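Local coordinates for protein ATP-dependent Clp protease proteolytic subunit (Listeria monocytogenes, PDB 4JCQ) that probably degrades misfolded and other proteins as the serine peptidase component of an ATP-dependent Clp protease built from stacked heptameric rings, at residues I53-N58 and D72-I77; D37-L42 and G67-D72. All coordinates share one frame; numbering follows the deposited sequence.

Contact 1. Residues I53-N58 and D72-I77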
loop_
_atom_site.group_PDB
_atom_site.type_symbol
_atom_site.label_atom_id
_atom_site.label_comp_id
_atom_site.label_asym_id
_atom_site.label_seq_id
_atom_site.Cartn_x
_atom_site.Cartn_y
_atom_site.Cartn_z
ATOM N N ILE H 53 21.331 23.976 5.682
ATOM C CA ILE H 53 20.208 23.059 5.874
ATOM C C ILE H 53 19.778 23.104 7.339
ATOM O O ILE H 53 20.620 23.131 8.238
ATOM C CB ILE H 53 20.584 21.613 5.467
ATOM C CG1 ILE H 53 20.946 21.549 3.978
ATOM C CG2 ILE H 53 19.454 20.636 5.784
ATOM C CD1 ILE H 53 21.667 20.283 3.564
ATOM N N THR H 54 18.467 23.134 7.571
ATOM C CA THR H 54 17.919 23.109 8.927
ATOM C C THR H 54 17.293 21.747 9.221
ATOM O O THR H 54 16.480 21.250 8.440
ATOM C CB THR H 54 16.872 24.226 9.135
ATOM O OG1 THR H 54 17.436 25.485 8.748
ATOM C CG2 THR H 54 16.432 24.305 10.600
ATOM N N ILE H 55 17.686 21.147 10.340
ATOM C CA ILE H 55 17.123 19.869 10.769
ATOM C C ILE H 55 16.363 20.042 12.083
ATOM O O ILE H 55 16.930 20.493 13.077
ATOM C CB ILE H 55 18.207 18.775 10.930
ATOM C CG1 ILE H 55 18.987 18.578 9.621
ATOM C CG2 ILE H 55 17.578 17.465 11.383
ATOM C CD1 ILE H 55 20.085 17.534 9.696
ATOM N N PHE H 56 15.076 19.697 12.070
ATOM C CA PHE H 56 14.269 19.637 13.290
ATOM C C PHE H 56 14.287 18.210 13.827
ATOM O O PHE H 56 13.937 17.268 13.110
ATOM C CB PHE H 56 12.825 20.086 13.021
ATOM C CG PHE H 56 12.687 21.554 12.710
ATOM C CD1 PHE H 56 12.824 22.018 11.407
ATOM C CD2 PHE H 56 12.404 22.470 13.718
ATOM C CE1 PHE H 56 12.694 23.370 11.116
ATOM C CE2 PHE H 56 12.276 23.823 13.436
ATOM C CZ PHE H 56 12.419 24.274 12.131
ATOM N N ILE H 57 14.704 18.055 15.083
ATOM C CA ILE H 57 14.855 16.732 15.692
ATOM C C ILE H 57 13.917 16.551 16.884
ATOM O O ILE H 57 13.982 17.302 17.864
ATOM C CB ILE H 57 16.312 16.452 16.146
ATOM C CG1 ILE H 57 17.291 16.648 14.986
ATOM C CG2 ILE H 57 16.435 15.038 16.710
ATOM C CD1 ILE H 57 18.735 16.830 15.408
ATOM N N ASN H 58 13.044 15.552 16.772
ATOM C CA ASN H 58 12.200 15.089 17.868
ATOM C C ASN H 58 12.367 13.578 17.951
ATOM O O ASN H 58 11.699 12.838 17.232
ATOM C CB ASN H 58 10.728 15.465 17.617
ATOM C CG ASN H 58 9.798 15.035 18.748
ATOM O OD1 ASN H 58 10.047 14.052 19.443
ATOM N ND2 ASN H 58 8.705 15.768 18.921
ATOM N N ASP H 72 27.409 11.288 11.052
ATOM C CA ASP H 72 28.529 11.409 10.118
ATOM C C ASP H 72 28.131 12.022 8.776
ATOM O O ASP H 72 28.914 12.760 8.179
ATOM C CB ASP H 72 29.218 10.057 9.917
ATOM C CG ASP H 72 30.090 9.656 11.100
ATOM O OD1 ASP H 72 30.705 8.571 11.041
ATOM O OD2 ASP H 72 30.163 10.417 12.090
ATOM N N MET H 73 26.917 11.730 8.311
ATOM C CA MET H 73 26.412 12.313 7.062
ATOM C C MET H 73 26.221 13.824 7.174
ATOM O O MET H 73 26.477 14.559 6.216
ATOM C CB MET H 73 25.108 11.641 6.614
ATOM C CG MET H 73 25.279 10.252 6.004
ATOM S SD MET H 73 26.362 10.158 4.557
ATOM C CE MET H 73 25.623 11.368 3.468
ATOM N N ILE H 74 25.775 14.275 8.347
ATOM C CA ILE H 74 25.643 15.702 8.648
ATOM C C ILE H 74 26.993 16.413 8.522
ATOM O O ILE H 74 27.081 17.478 7.911
ATOM C CB ILE H 74 25.016 15.935 10.046
ATOM C CG1 ILE H 74 23.509 15.648 10.010
ATOM C CG2 ILE H 74 25.264 17.358 10.537
ATOM C CD1 ILE H 74 22.876 15.464 11.375
ATOM N N LYS H 75 28.038 15.809 9.086
ATOM C CA LYS H 75 29.391 16.364 9.008
ATOM C C LYS H 75 30.032 16.187 7.628
ATOM O O LYS H 75 30.880 16.989 7.231
ATOM C CB LYS H 75 30.291 15.755 10.088
ATOM C CG LYS H 75 29.976 16.230 11.497
ATOM C CD LYS H 75 31.128 15.943 12.447
ATOM C CE LYS H 75 30.894 16.594 13.800
ATOM N NZ LYS H 75 32.089 16.488 14.682
ATOM N N PHE H 76 29.617 15.146 6.907
ATOM C CA PHE H 76 30.194 14.802 5.604
ATOM C C PHE H 76 29.833 15.794 4.497
ATOM O O PHE H 76 30.701 16.216 3.730
ATOM C CB PHE H 76 29.799 13.375 5.197
ATOM C CG PHE H 76 30.329 12.948 3.856
ATOM C CD1 PHE H 76 31.662 12.575 3.704
ATOM C CD2 PHE H 76 29.492 12.907 2.743
ATOM C CE1 PHE H 76 32.151 12.179 2.467
ATOM C CE2 PHE H 76 29.977 12.512 1.504
ATOM C CZ PHE H 76 31.307 12.146 1.367
ATOM N N ILE H 77 28.554 16.155 4.418
ATOM C CA ILE H 77 28.061 17.033 3.352
ATOM C C ILE H 77 28.637 18.447 3.460
ATOM O O ILE H 77 28.990 18.900 4.551
ATOM C CB ILE H 77 26.512 17.070 3.289
ATOM C CG1 ILE H 77 25.916 17.571 4.613
ATOM C CG2 ILE H 77 25.965 15.697 2.909
ATOM C CD1 ILE H 77 24.440 17.908 4.548
#
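Segment 53-58 runs past the C-terminal end of helix 64-76 at a full layer's spacing, the nearest CA atoms, Ile53 CA and Ile74 CA, being 9.6 Å apart. This is the strand-to-helix layer of a beta-alpha-beta unit: strand 53-59, helix 64-76, then strand 81-86, which lies next to the first strand in the parallel sheet of the ClpP fold. Isoleucine side chains bridge the gap, two from each side, and what they share is methyl contact. Ile55 and Ile74 reach toward each other tip to tip. The Ile55 CD1 methyl sits 3.9 Å from Ile74 CD1 and equally close to Ile74 CG1, so it abuts the end of the partner's side chain instead of lying along it. Ile55 gets there fully stretched, with CG1 opposite its carbonyl carbon and CD1 trans beyond it (chi2 179°). Both residues also pack on Val81 of the neighbouring strand. Further on, the helix is ending: Ile77 is the first residue outside helical geometry, though its N still donates to Met73 O at 3.2 Å. Its CG1 is wedged between the backbone N and the carbonyl carbon (chi1 60°), and from there the chain projects toward the sheet. Ile53, which also touches Leu45 of helix 32-48, comes across it at about a right angle. The two chains meet at their ends, Ile53 CD1 lying 3.8 Å from Ile77 CD1.

Contact 2. Residues D37-L42 and G67-D72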
loop_
_atom_site.group_PDB
_atom_site.type_symbol
_atom_site.label_atom_id
_atom_site.label_comp_id
_atom_site.label_asym_id
_atom_site.label_seq_id
_atom_site.Cartn_x
_atom_site.Cartn_y
_atom_site.Cartn_z
ATOM N N ASP H 37 16.451 7.409 4.617
ATOM C CA ASP H 37 15.618 8.542 4.224
ATOM C C ASP H 37 16.337 9.876 4.448
ATOM O O ASP H 37 16.345 10.735 3.564
ATOM C CB ASP H 37 14.287 8.511 4.985
ATOM C CG ASP H 37 13.274 9.510 4.449
ATOM O OD1 ASP H 37 12.448 9.996 5.249
ATOM O OD2 ASP H 37 13.294 9.810 3.235
ATOM N N VAL H 38 16.949 10.033 5.621
ATOM C CA VAL H 38 17.693 11.251 5.959
ATOM C C VAL H 38 18.938 11.414 5.079
ATOM O O VAL H 38 19.214 12.514 4.590
ATOM C CB VAL H 38 18.054 11.307 7.464
ATOM C CG1 VAL H 38 19.023 12.445 7.763
ATOM C CG2 VAL H 38 16.793 11.462 8.303
ATOM N N SER H 39 19.671 10.319 4.866
ATOM C CA SER H 39 20.841 10.333 3.981
ATOM C C SER H 39 20.477 10.800 2.570
ATOM O O SER H 39 21.176 11.634 1.993
ATOM C CB SER H 39 21.512 8.958 3.923
ATOM O OG SER H 39 22.094 8.615 5.170
ATOM N N LYS H 40 19.381 10.267 2.032
ATOM C CA LYS H 40 18.897 10.650 0.703
ATOM C C LYS H 40 18.536 12.130 0.619
ATOM O O LYS H 40 18.887 12.800 -0.354
ATOM C CB LYS H 40 17.704 9.787 0.281
ATOM C CG LYS H 40 18.097 8.412 -0.232
ATOM C CD LYS H 40 16.883 7.566 -0.572
ATOM C CE LYS H 40 17.302 6.180 -1.035
ATOM N NZ LYS H 40 16.127 5.315 -1.334
ATOM N N GLN H 41 17.847 12.634 1.643
ATOM C CA GLN H 41 17.456 14.042 1.703
ATOM C C GLN H 41 18.668 14.967 1.775
ATOM O O GLN H 41 18.722 15.976 1.071
ATOM C CB GLN H 41 16.525 14.306 2.889
ATOM C CG GLN H 41 15.129 13.726 2.737
ATOM C CD GLN H 41 14.262 13.994 3.948
ATOM O OE1 GLN H 41 13.952 15.142 4.260
ATOM N NE2 GLN H 41 13.864 12.932 4.639
ATOM N N LEU H 42 19.637 14.612 2.618
ATOM C CA LEU H 42 20.853 15.410 2.788
ATOM C C LEU H 42 21.715 15.441 1.526
ATOM O O LEU H 42 22.260 16.488 1.170
ATOM C CB LEU H 42 21.676 14.915 3.984
ATOM C CG LEU H 42 21.111 15.121 5.395
ATOM C CD1 LEU H 42 22.025 14.480 6.430
ATOM C CD2 LEU H 42 20.895 16.595 5.715
ATOM N N GLY H 67 22.216 6.078 14.183
ATOM C CA GLY H 67 22.576 7.388 14.720
ATOM C C GLY H 67 23.956 7.829 14.263
ATOM O O GLY H 67 24.164 9.002 13.943
ATOM N N ASP H 68 24.893 6.880 14.232
ATOM C CA ASP H 68 26.259 7.129 13.764
ATOM C C ASP H 68 26.294 7.580 12.305
ATOM O O ASP H 68 27.023 8.510 11.953
ATOM C CB ASP H 68 27.128 5.880 13.953
ATOM C CG ASP H 68 27.485 5.623 15.410
ATOM O OD1 ASP H 68 27.761 4.454 15.757
ATOM O OD2 ASP H 68 27.495 6.584 16.212
ATOM N N THR H 69 25.501 6.917 11.464
ATOM C CA THR H 69 25.404 7.258 10.044
ATOM C C THR H 69 24.868 8.675 9.836
ATOM O O THR H 69 25.459 9.457 9.092
ATOM C CB THR H 69 24.562 6.222 9.262
ATOM O OG1 THR H 69 25.284 4.989 9.184
ATOM C CG2 THR H 69 24.274 6.698 7.840
ATOM N N ILE H 70 23.763 9.004 10.504
ATOM C CA ILE H 70 23.163 10.337 10.381
ATOM C C ILE H 70 24.116 11.422 10.897
ATOM O O ILE H 70 24.300 12.450 10.242
ATOM C CB ILE H 70 21.786 10.426 11.078
ATOM C CG1 ILE H 70 20.802 9.442 10.432
ATOM C CG2 ILE H 70 21.233 11.843 11.001
ATOM C CD1 ILE H 70 19.564 9.160 11.258
ATOM N N HIS H 71 24.724 11.175 12.057
ATOM C CA HIS H 71 25.747 12.067 12.618
ATOM C C HIS H 71 26.837 12.350 11.617
ATOM O O HIS H 71 27.158 13.513 11.352
ATOM C CB HIS H 71 26.334 11.467 13.896
ATOM C CG HIS H 71 27.546 12.206 14.427
ATOM N ND1 HIS H 71 28.781 12.037 13.916
ATOM C CD2 HIS H 71 27.675 13.125 15.467
ATOM C CE1 HIS H 71 29.655 12.814 14.584
ATOM N NE2 HIS H 71 28.977 13.479 15.535
ATOM N N ASP H 72 27.409 11.288 11.052
ATOM C CA ASP H 72 28.529 11.409 10.118
ATOM C C ASP H 72 28.131 12.022 8.776
ATOM O O ASP H 72 28.914 12.760 8.179
ATOM C CB ASP H 72 29.218 10.057 9.917
ATOM C CG ASP H 72 30.090 9.656 11.100
ATOM O OD1 ASP H 72 30.705 8.571 11.041
ATOM O OD2 ASP H 72 30.163 10.417 12.090
#
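Behind the packing of Val38 on Ile70, where helix 32-48 lies against helix 64-76 of the alpha/beta ClpP fold, the His71 imidazole is met at its edge by its neighbour in sequence: Asp72 CG lies there, in the plane of the ring. His71 ND1 gives its hydrogen to Asp72 OD2 over 2.8 Å, with 155° at the hydrogen. The donor comes in on the anti side of the carboxylate, 23° out of the carboxylate plane, while OD2 itself stays close to the plane of the imidazole, and the bond should resist rotation of the ring. Asp72 OD1 is taken by the backbone N of Asn110 of a neighbouring subunit, so the carboxylate couples the ring to the subunit interface; two donors of this kind would be expected to favour its ionised form.

Across the contact, segments 37-42 and 67-72 run in roughly the same direction and come as near as 6.8 Å between Ser39 CA and Ile70 CA. Val38 puts CG1 opposite its backbone N (chi1 170°), where the methyl meets Ile70 CG2 at 4.0 Å. These two side chains cross at about a right angle, and both also rest on Ile26 of strand 23-27.

The second pair is mixed in character. Ser39 OG is bonded to Ala35 O one turn back and to Tyr27 OH of the neighbouring subunit, while Thr69 OG1 bonds to Thr86 OG1 and Asn58 ND2 of that same subunit. With both hydroxyls engaged in this way, what Ser39 and Thr69 offer each other is van der Waals contact, Ser39 OG against the Thr69 CG2 methyl at 3.9 Å.

In the fold
Contacts 1 and 2 have their centres about 7 Å apart and share helix 64-76, with Asp72 common to both. Along the chain they interlock: helix 32-48 comes first, then strand 53-59, then the shared helix, which packs on helix 32-48 and whose last turn also faces the strand. Leu42 joins the two, its CD1 lying 4.0 Å from Ile74 CG1 and its CD2 4.0 Å from Ile77 CD1. The two helices and the strand that separates them in sequence thus meet around this leucine. Both contacts also adjoin a neighbouring subunit, so this packing backs a surface used in building the heptameric ring.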